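Local coordinates for protein abietadiene synthase, chloroplastic (PDB 3S9V) that is a chloroplastic terpene synthase of grand fir, a mostly helical enzyme with an N-terminal terpene synthase domain and a metal-binding terpene synthase domain, at residues Tyr98-Asp103 with His146-Phe151; Cys111-Thr116 with Lys163-Asp168; Asn396-Val401 with Asn412-Val417. One frame throughout, in Å; residues are numbered along the deposited sequence.

Contact 1: Tyr98-Asp103 with His146-Phe151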
loop_
_atom_site.group_PDB
_atom_site.type_symbol
_atom_site.label_atom_id
_atom_site.label_comp_id
_atom_site.label_asym_id
_atom_site.label_seq_id
_atom_site.Cartn_x
_atom_site.Cartn_y
_atom_site.Cartn_z
ATOM N N TYR A 98 -19.165 15.431 -10.864
ATOM C CA TYR A 98 -18.647 14.551 -11.905
ATOM C C TYR A 98 -19.760 13.968 -12.771
ATOM O O TYR A 98 -20.626 13.229 -12.293
ATOM C CB TYR A 98 -17.853 13.414 -11.270
ATOM C CG TYR A 98 -17.186 12.513 -12.273
ATOM C CD1 TYR A 98 -15.884 12.761 -12.700
ATOM C CD2 TYR A 98 -17.861 11.412 -12.805
ATOM C CE1 TYR A 98 -15.264 11.931 -13.630
ATOM C CE2 TYR A 98 -17.254 10.578 -13.738
ATOM C CZ TYR A 98 -15.955 10.840 -14.144
ATOM O OH TYR A 98 -15.343 10.007 -15.056
ATOM N N PHE A 99 -19.713 14.275 -14.058
ATOM C CA PHE A 99 -20.728 13.803 -14.975
ATOM C C PHE A 99 -20.539 12.386 -15.494
ATOM O O PHE A 99 -19.519 12.062 -16.104
ATOM C CB PHE A 99 -20.829 14.738 -16.180
ATOM C CG PHE A 99 -21.914 14.356 -17.145
ATOM C CD1 PHE A 99 -23.187 14.904 -17.027
ATOM C CD2 PHE A 99 -21.673 13.416 -18.148
ATOM C CE1 PHE A 99 -24.210 14.520 -17.896
ATOM C CE2 PHE A 99 -22.686 13.023 -19.022
ATOM C CZ PHE A 99 -23.957 13.576 -18.895
ATOM N N LEU A 100 -21.541 11.548 -15.252
ATOM C CA LEU A 100 -21.544 10.178 -15.748
ATOM C C LEU A 100 -22.951 10.013 -16.305
ATOM O O LEU A 100 -23.936 10.151 -15.579
ATOM C CB LEU A 100 -21.294 9.165 -14.628
ATOM C CG LEU A 100 -21.192 7.715 -15.135
ATOM C CD1 LEU A 100 -19.936 7.536 -16.007
ATOM C CD2 LEU A 100 -21.154 6.761 -13.955
ATOM N N ALA A 101 -23.052 9.751 -17.599
ATOM C CA ALA A 101 -24.355 9.608 -18.227
ATOM C C ALA A 101 -25.267 8.640 -17.475
ATOM O O ALA A 101 -26.382 9.009 -17.091
ATOM C CB ALA A 101 -24.189 9.165 -19.689
ATOM N N TYR A 102 -24.800 7.413 -17.255
ATOM C CA TYR A 102 -25.615 6.415 -16.552
ATOM C C TYR A 102 -26.170 6.952 -15.236
ATOM O O TYR A 102 -27.355 6.821 -14.952
ATOM C CB TYR A 102 -24.798 5.155 -16.277
ATOM C CG TYR A 102 -24.442 4.373 -17.517
ATOM C CD1 TYR A 102 -23.116 4.074 -17.811
ATOM C CD2 TYR A 102 -25.432 3.922 -18.390
ATOM C CE1 TYR A 102 -22.774 3.344 -18.944
ATOM C CE2 TYR A 102 -25.104 3.187 -19.530
ATOM C CZ TYR A 102 -23.768 2.903 -19.799
ATOM O OH TYR A 102 -23.416 2.181 -20.915
ATOM N N ASP A 103 -25.293 7.551 -14.438
ATOM C CA ASP A 103 -25.647 8.133 -13.148
ATOM C C ASP A 103 -26.809 9.127 -13.298
ATOM O O ASP A 103 -27.823 9.014 -12.611
ATOM C CB ASP A 103 -24.401 8.830 -12.569
ATOM C CG ASP A 103 -24.642 9.498 -11.208
ATOM O OD1 ASP A 103 -24.897 8.789 -10.209
ATOM O OD2 ASP A 103 -24.550 10.745 -11.137
ATOM N N HIS A 146 -17.990 3.365 -17.590
ATOM C CA HIS A 146 -18.315 2.225 -16.741
ATOM C C HIS A 146 -19.755 2.229 -16.235
ATOM O O HIS A 146 -20.267 3.251 -15.776
ATOM C CB HIS A 146 -17.345 2.177 -15.563
ATOM C CG HIS A 146 -15.909 2.168 -15.978
ATOM N ND1 HIS A 146 -15.393 1.228 -16.847
ATOM C CD2 HIS A 146 -14.883 2.992 -15.663
ATOM C CE1 HIS A 146 -14.112 1.476 -17.050
ATOM N NE2 HIS A 146 -13.778 2.542 -16.343
ATOM N N ARG A 147 -20.402 1.073 -16.335
ATOM C CA ARG A 147 -21.785 0.904 -15.894
ATOM C C ARG A 147 -21.853 0.851 -14.371
ATOM O O ARG A 147 -21.118 0.092 -13.747
ATOM C CB ARG A 147 -22.359 -0.399 -16.464
ATOM C CG ARG A 147 -23.360 -0.232 -17.601
ATOM C CD ARG A 147 -23.861 -1.591 -18.086
ATOM N NE ARG A 147 -25.007 -1.473 -18.988
ATOM C CZ ARG A 147 -24.967 -0.919 -20.198
ATOM N NH1 ARG A 147 -23.829 -0.422 -20.669
ATOM N NH2 ARG A 147 -26.069 -0.855 -20.936
ATOM N N PRO A 148 -22.743 1.652 -13.755
ATOM C CA PRO A 148 -22.895 1.679 -12.294
ATOM C C PRO A 148 -23.358 0.315 -11.797
ATOM O O PRO A 148 -23.989 -0.426 -12.542
ATOM C CB PRO A 148 -23.962 2.752 -12.070
ATOM C CG PRO A 148 -23.803 3.646 -13.251
ATOM C CD PRO A 148 -23.610 2.660 -14.384
ATOM N N SER A 149 -23.057 0.001 -10.539
ATOM C CA SER A 149 -23.429 -1.282 -9.940
ATOM C C SER A 149 -24.926 -1.579 -10.013
ATOM O O SER A 149 -25.742 -0.848 -9.452
ATOM C CB SER A 149 -22.998 -1.329 -8.468
ATOM O OG SER A 149 -21.616 -1.057 -8.319
ATOM N N GLY A 150 -25.277 -2.658 -10.700
ATOM C CA GLY A 150 -26.670 -3.049 -10.810
ATOM C C GLY A 150 -27.497 -2.241 -11.787
ATOM O O GLY A 150 -28.729 -2.365 -11.792
ATOM N N PHE A 151 -26.841 -1.432 -12.624
ATOM C CA PHE A 151 -27.561 -0.597 -13.584
ATOM C C PHE A 151 -28.568 -1.355 -14.433
ATOM O O PHE A 151 -29.736 -0.976 -14.506
ATOM C CB PHE A 151 -26.604 0.120 -14.534
ATOM C CG PHE A 151 -27.292 1.122 -15.433
ATOM C CD1 PHE A 151 -27.604 2.396 -14.965
ATOM C CD2 PHE A 151 -27.650 0.779 -16.731
ATOM C CE1 PHE A 151 -28.261 3.319 -15.778
ATOM C CE2 PHE A 151 -28.311 1.693 -17.554
ATOM C CZ PHE A 151 -28.615 2.969 -17.074
#
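The carbonyl oxygen Pro148 O is held by one backbone bond, from Phe151 N to Pro148 O at 3.0 Å. This bond closes a type II beta turn, Pro148 to Phe151. Gly150 takes the third position with positive phi (77°) and is also the N-cap of helix 151-164. Leu100 holds the N-cap position of helix 101-117. The contact therefore joins two helix beginnings, within what is probably the alpha-helical barrel of the gamma domain of a plant terpene synthase.

Tyr102 carries most of the contact. Its CG stands anti to the carbonyl carbon (chi1 -68°), which sends the ring toward Arg147, Pro148 and Phe151. The root of the side chain is packed tightly, with Tyr102 CB 3.3 Å from Pro148 CD. The ring edge is turned to the face of Phe151 in a T-shaped pair, with planes at 58°. Here Tyr102 CD2 lies 3.6 Å from Phe151 CZ, above the Phe151 ring and off its centre. Phe151 stacks in turn on Phe155, and helix 174-187 packs against the contact through Phe175 and Ile179.

Arg147 crosses the tyrosine obliquely, its chain extended from CG to NE. Its tip brings Arg147 NH1 within 2.6 Å of Tyr102 OH. The angle is too poor for a hydrogen bond. Asp103 plays little part across the contact; its OD1 accepts instead from Val452 N. Leu100 CG is anti to the backbone N, and Leu100 CD2 meets Pro148 CG tip to tip at 4.1 Å. Over one face of the tyrosine, Arg147 CG makes a CH-pi contact, 4.1 Å from the centroid of the Tyr102 ring.

Contact 2: Cys111-Thr116 with Lys163-Asp168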
loop_
_atom_site.group_PDB
_atom_site.type_symbol
_atom_site.label_atom_id
_atom_site.label_comp_id
_atom_site.label_asym_id
_atom_site.label_seq_id
_atom_site.Cartn_x
_atom_site.Cartn_y
_atom_site.Cartn_z
ATOM N N CYS A 111 -36.113 10.110 -9.772
ATOM C CA CYS A 111 -36.748 11.288 -9.181
ATOM C C CYS A 111 -38.071 11.668 -9.855
ATOM O O CYS A 111 -39.015 12.091 -9.194
ATOM C CB CYS A 111 -35.784 12.483 -9.205
ATOM S SG CYS A 111 -34.376 12.272 -8.103
ATOM N N ILE A 112 -38.131 11.516 -11.172
ATOM C CA ILE A 112 -39.338 11.836 -11.927
ATOM C C ILE A 112 -40.482 10.928 -11.499
ATOM O O ILE A 112 -41.625 11.366 -11.356
ATOM C CB ILE A 112 -39.089 11.674 -13.438
ATOM C CG1 ILE A 112 -38.271 12.859 -13.949
ATOM C CG2 ILE A 112 -40.401 11.540 -14.181
ATOM C CD1 ILE A 112 -37.811 12.688 -15.375
ATOM N N ILE A 113 -40.174 9.656 -11.285
ATOM C CA ILE A 113 -41.201 8.711 -10.867
ATOM C C ILE A 113 -41.732 9.068 -9.474
ATOM O O ILE A 113 -42.939 9.055 -9.247
ATOM C CB ILE A 113 -40.641 7.270 -10.894
ATOM C CG1 ILE A 113 -40.414 6.854 -12.353
ATOM C CG2 ILE A 113 -41.578 6.306 -10.177
ATOM C CD1 ILE A 113 -39.769 5.490 -12.523
ATOM N N THR A 114 -40.833 9.420 -8.559
ATOM C CA THR A 114 -41.219 9.769 -7.193
ATOM C C THR A 114 -42.021 11.073 -7.101
ATOM O O THR A 114 -42.996 11.152 -6.353
ATOM C CB THR A 114 -39.980 9.880 -6.281
ATOM O OG1 THR A 114 -39.264 8.640 -6.304
ATOM C CG2 THR A 114 -40.392 10.193 -4.847
ATOM N N LEU A 115 -41.613 12.098 -7.840
ATOM C CA LEU A 115 -42.359 13.349 -7.807
ATOM C C LEU A 115 -43.741 13.133 -8.442
ATOM O O LEU A 115 -44.744 13.695 -7.987
ATOM C CB LEU A 115 -41.596 14.455 -8.541
ATOM C CG LEU A 115 -40.239 14.822 -7.937
ATOM C CD1 LEU A 115 -39.634 15.973 -8.717
ATOM C CD2 LEU A 115 -40.410 15.204 -6.477
ATOM N N THR A 116 -43.791 12.316 -9.490
ATOM C CA THR A 116 -45.048 12.019 -10.152
ATOM C C THR A 116 -45.976 11.306 -9.163
ATOM O O THR A 116 -47.166 11.605 -9.088
ATOM C CB THR A 116 -44.836 11.104 -11.395
ATOM O OG1 THR A 116 -44.100 11.811 -12.401
ATOM C CG2 THR A 116 -46.174 10.677 -11.977
ATOM N N LYS A 163 -43.462 3.514 -17.792
ATOM C CA LYS A 163 -44.391 3.203 -18.865
ATOM C C LYS A 163 -45.800 3.024 -18.293
ATOM O O LYS A 163 -46.759 3.595 -18.812
ATOM C CB LYS A 163 -43.941 1.934 -19.601
ATOM C CG LYS A 163 -44.681 1.675 -20.904
ATOM C CD LYS A 163 -43.989 0.600 -21.734
ATOM C CE LYS A 163 -44.660 0.446 -23.101
ATOM N NZ LYS A 163 -43.972 -0.543 -23.991
ATOM N N ILE A 164 -45.921 2.242 -17.220
ATOM C CA ILE A 164 -47.220 2.013 -16.588
ATOM C C ILE A 164 -47.844 3.331 -16.121
ATOM O O ILE A 164 -49.060 3.493 -16.162
ATOM C CB ILE A 164 -47.099 1.062 -15.366
ATOM C CG1 ILE A 164 -46.602 -0.318 -15.814
ATOM C CG2 ILE A 164 -48.446 0.935 -14.661
ATOM C CD1 ILE A 164 -47.567 -1.076 -16.701
ATOM N N LEU A 165 -47.011 4.270 -15.673
ATOM C CA LEU A 165 -47.500 5.567 -15.210
ATOM C C LEU A 165 -47.743 6.521 -16.372
ATOM O O LEU A 165 -48.160 7.666 -16.174
ATOM C CB LEU A 165 -46.508 6.209 -14.236
ATOM C CG LEU A 165 -46.350 5.600 -12.842
ATOM C CD1 LEU A 165 -45.287 6.372 -12.060
ATOM C CD2 LEU A 165 -47.688 5.645 -12.115
ATOM N N GLY A 166 -47.456 6.059 -17.582
ATOM C CA GLY A 166 -47.675 6.891 -18.752
ATOM C C GLY A 166 -46.702 8.031 -19.009
ATOM O O GLY A 166 -47.033 8.964 -19.740
ATOM N N LEU A 167 -45.509 7.973 -18.432
ATOM C CA LEU A 167 -44.529 9.031 -18.656
ATOM C C LEU A 167 -44.055 9.032 -20.113
ATOM O O LEU A 167 -43.787 7.977 -20.697
ATOM C CB LEU A 167 -43.336 8.851 -17.717
ATOM C CG LEU A 167 -43.632 8.984 -16.222
ATOM C CD1 LEU A 167 -42.341 8.807 -15.445
ATOM C CD2 LEU A 167 -44.244 10.348 -15.928
ATOM N N ASP A 168 -43.949 10.225 -20.691
ATOM C CA ASP A 168 -43.539 10.379 -22.083
ATOM C C ASP A 168 -42.033 10.250 -22.296
ATOM O O ASP A 168 -41.305 11.240 -22.293
ATOM C CB ASP A 168 -44.038 11.729 -22.610
ATOM C CG ASP A 168 -43.763 11.923 -24.089
ATOM O OD1 ASP A 168 -43.926 10.954 -24.859
ATOM O OD2 ASP A 168 -43.395 13.052 -24.482
#
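Segment 111-116 is a run of regular helix, and it faces the C-terminal end of helix 151-164, with the nearest CA atoms, Ile113 CA and Leu165 CA, 8.3 Å apart. Gly166 has positive phi (75°) and closes that end in a Schellman motif. One of the bonds back into the last turn runs from Gly166 N to Lys163 O at 2.8 Å. The chain then turns, so that Leu165 and Leu167, two residues apart, both direct their CB atoms to the facing helix.

Leu167 makes the larger contribution. Its CG is anti to the carbonyl carbon, and its two methyls divide the work. The Leu167 and Ile112 side chains cross obliquely, and Leu167 CD1 touches Ile112 CG2 at 3.6 Å. The same methyl meets Ile113 CG1, where the side chains cross at about a right angle. The other methyl, Leu167 CD2, comes tip to tip with Thr116 OG1 at 3.8 Å. That hydroxyl is already engaged: Thr116 OG1 donates to Ile112 O at 2.7 Å, from above the carbonyl plane. Ile112 O is gripped twice, because Thr116 N also donates to it. The hydroxyl is thereby tied back to its own helix and can lie beside a leucine methyl. Leu165 CD1 completes the contact at a looser 4.2 Å from Ile113 CG2.

No hydrogen bond joins the segments. Ile112 also packs on Val125 and Ile129 of helix 122-136, and Ile113 on Met158. The leucines flanking the Schellman glycine at the end of helix 151-164 pack on the side of helix 101-117, consistent with the helical barrel of the gamma domain.

Contact 3: Asn396-Val401 with Asn412-Val417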
loop_
_atom_site.group_PDB
_atom_site.type_symbol
_atom_site.label_atom_id
_atom_site.label_comp_id
_atom_site.label_asym_id
_atom_site.label_seq_id
_atom_site.Cartn_x
_atom_site.Cartn_y
_atom_site.Cartn_z
ATOM N N ASN A 396 -1.934 -9.384 -16.800
ATOM C CA ASN A 396 -2.789 -9.571 -17.958
ATOM C C ASN A 396 -3.671 -8.328 -18.134
ATOM O O ASN A 396 -4.179 -8.064 -19.224
ATOM C CB ASN A 396 -3.658 -10.814 -17.788
ATOM C CG ASN A 396 -4.406 -11.170 -19.054
ATOM O OD1 ASN A 396 -3.803 -11.517 -20.069
ATOM N ND2 ASN A 396 -5.728 -11.078 -19.004
ATOM N N ALA A 397 -3.834 -7.562 -17.059
ATOM C CA ALA A 397 -4.650 -6.354 -17.101
ATOM C C ALA A 397 -3.897 -5.160 -17.691
ATOM O O ALA A 397 -4.494 -4.316 -18.358
ATOM C CB ALA A 397 -5.151 -6.013 -15.705
ATOM N N LEU A 398 -2.591 -5.088 -17.443
ATOM C CA LEU A 398 -1.775 -3.992 -17.960
ATOM C C LEU A 398 -1.662 -4.027 -19.479
ATOM O O LEU A 398 -1.021 -3.163 -20.078
ATOM C CB LEU A 398 -0.367 -4.029 -17.361
ATOM C CG LEU A 398 -0.178 -3.609 -15.904
ATOM C CD1 LEU A 398 1.286 -3.769 -15.529
ATOM C CD2 LEU A 398 -0.627 -2.169 -15.716
ATOM N N GLU A 399 -2.268 -5.035 -20.096
ATOM C CA GLU A 399 -2.245 -5.166 -21.546
ATOM C C GLU A 399 -3.466 -4.477 -22.141
ATOM O O GLU A 399 -3.429 -3.994 -23.273
ATOM C CB GLU A 399 -2.258 -6.642 -21.949
ATOM C CG GLU A 399 -1.045 -7.431 -21.495
ATOM C CD GLU A 399 0.239 -6.951 -22.147
ATOM O OE1 GLU A 399 0.642 -5.794 -21.896
ATOM O OE2 GLU A 399 0.845 -7.731 -22.913
ATOM N N ASN A 400 -4.541 -4.429 -21.360
ATOM C CA ASN A 400 -5.794 -3.830 -21.802
ATOM C C ASN A 400 -6.182 -2.544 -21.071
ATOM O O ASN A 400 -7.262 -2.003 -21.304
ATOM C CB ASN A 400 -6.922 -4.854 -21.658
ATOM C CG ASN A 400 -6.614 -6.161 -22.365
ATOM O OD1 ASN A 400 -6.405 -6.188 -23.580
ATOM N ND2 ASN A 400 -6.582 -7.253 -21.606
ATOM N N VAL A 401 -5.315 -2.058 -20.188
ATOM C CA VAL A 401 -5.605 -0.831 -19.451
ATOM C C VAL A 401 -4.573 0.238 -19.796
ATOM O O VAL A 401 -3.377 -0.034 -19.838
ATOM C CB VAL A 401 -5.598 -1.075 -17.925
ATOM C CG1 VAL A 401 -6.040 0.194 -17.191
ATOM C CG2 VAL A 401 -6.519 -2.241 -17.581
ATOM N N ASN A 412 -4.741 7.178 -12.056
ATOM C CA ASN A 412 -3.817 6.370 -12.848
ATOM C C ASN A 412 -3.521 5.044 -12.162
ATOM O O ASN A 412 -2.459 4.859 -11.573
ATOM C CB ASN A 412 -2.507 7.129 -13.092
ATOM C CG ASN A 412 -1.554 6.377 -14.025
ATOM O OD1 ASN A 412 -1.986 5.620 -14.899
ATOM N ND2 ASN A 412 -0.256 6.609 -13.859
ATOM N N ILE A 413 -4.465 4.118 -12.256
ATOM C CA ILE A 413 -4.307 2.819 -11.640
ATOM C C ILE A 413 -3.141 2.067 -12.276
ATOM O O ILE A 413 -2.430 1.324 -11.596
ATOM C CB ILE A 413 -5.616 1.992 -11.760
ATOM C CG1 ILE A 413 -5.606 0.861 -10.740
ATOM C CG2 ILE A 413 -5.776 1.442 -13.174
ATOM C CD1 ILE A 413 -5.561 1.346 -9.303
ATOM N N ARG A 414 -2.928 2.268 -13.575
ATOM C CA ARG A 414 -1.833 1.586 -14.259
ATOM C C ARG A 414 -0.510 1.916 -13.586
ATOM O O ARG A 414 0.337 1.044 -13.398
ATOM C CB ARG A 414 -1.766 1.992 -15.729
ATOM C CG ARG A 414 -0.764 1.177 -16.534
ATOM C CD ARG A 414 -0.473 1.819 -17.877
ATOM N NE ARG A 414 0.467 1.029 -18.666
ATOM C CZ ARG A 414 0.174 -0.136 -19.231
ATOM N NH1 ARG A 414 -1.035 -0.652 -19.100
ATOM N NH2 ARG A 414 1.094 -0.786 -19.928
ATOM N N GLY A 415 -0.335 3.182 -13.222
ATOM C CA GLY A 415 0.889 3.590 -12.561
ATOM C C GLY A 415 1.059 2.895 -11.218
ATOM O O GLY A 415 2.171 2.532 -10.830
ATOM N N GLU A 416 -0.044 2.714 -10.496
ATOM C CA GLU A 416 0.018 2.048 -9.200
ATOM C C GLU A 416 0.334 0.574 -9.389
ATOM O O GLU A 416 1.066 -0.023 -8.605
ATOM C CB GLU A 416 -1.305 2.200 -8.452
ATOM C CG GLU A 416 -1.572 3.600 -7.936
ATOM C CD GLU A 416 -2.893 3.689 -7.183
ATOM O OE1 GLU A 416 -3.097 2.900 -6.230
ATOM O OE2 GLU A 416 -3.726 4.546 -7.543
ATOM N N VAL A 417 -0.222 -0.014 -10.434
ATOM C CA VAL A 417 0.033 -1.413 -10.713
ATOM C C VAL A 417 1.500 -1.582 -11.104
ATOM O O VAL A 417 2.235 -2.344 -10.474
ATOM C CB VAL A 417 -0.873 -1.923 -11.851
ATOM C CG1 VAL A 417 -0.488 -3.346 -12.240
ATOM C CG2 VAL A 417 -2.331 -1.869 -11.399
#
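The guanidinium of Arg414 is the flat group of this contact. Leu398 CD2 lies over one of its faces, and Leu398 O sits at its edge, in the plane. Arg414 NH1 donates to Leu398 O at 2.7 Å in a fairly straight bond (158°). A weak second bond runs from Arg414 NH2 to the same Leu398 O at 3.2 Å. Two N-H groups of one guanidinium thus grip a single carbonyl oxygen. Val401 O comes as near as 2.5 Å to Arg414 NH1, but its poor angle excludes a hydrogen bond.

The arginine gets there with CG anti to the backbone N (chi1 -172°) and a chain extended from CG to NE. Its NE forms a salt bridge with Glu418 one turn further along the helix, which probably helps to fix the rotation of the group. Leu398 crosses the arginine obliquely, with Leu398 CD2 3.4 Å from Arg414 CG. The same methyl reaches Val417 CG1 tip to tip at 3.7 Å. Val401 CG1 adds a looser contact with Ile413 CG2 at 4.2 Å.

Asn412 is the N-cap of the second helix; Asn412 OD1 accepts a weak capping bond from Gly415 N and a bond from Phe404 N. The arginine ties the C-terminal end region of helix 381-397 to the first turn of helix 413-422, consecutive helices of the N-terminal terpene synthase domain, probably in the beta-domain helical barrel. Helix 363-373 packs on both through Val363, which meets Ala397, Ile413 and Val417, while Glu416 forms a salt bridge with Arg282 and touches Tyr437 and Asn440 of helix 430-440.

Overall arrangement
Contact 1 lies roughly midway between the other two. Its centre is about 21 Å from that of contact 2 and about 21 Å from that of contact 3, whose own centres are about 42 Å apart. Contacts 1 and 2 share helix 101-117, and their segments alternate along the chain. Contact 1 lies at the start of helix 151-164 and contact 2 at its end. On helix 101-117, contact 1 uses the first turn and contact 2 the later part. Contact 3 follows in series, in the N-terminal terpene synthase domain. Its nearest atoms are about 8 Å from contact 1 but about 30 Å from contact 2.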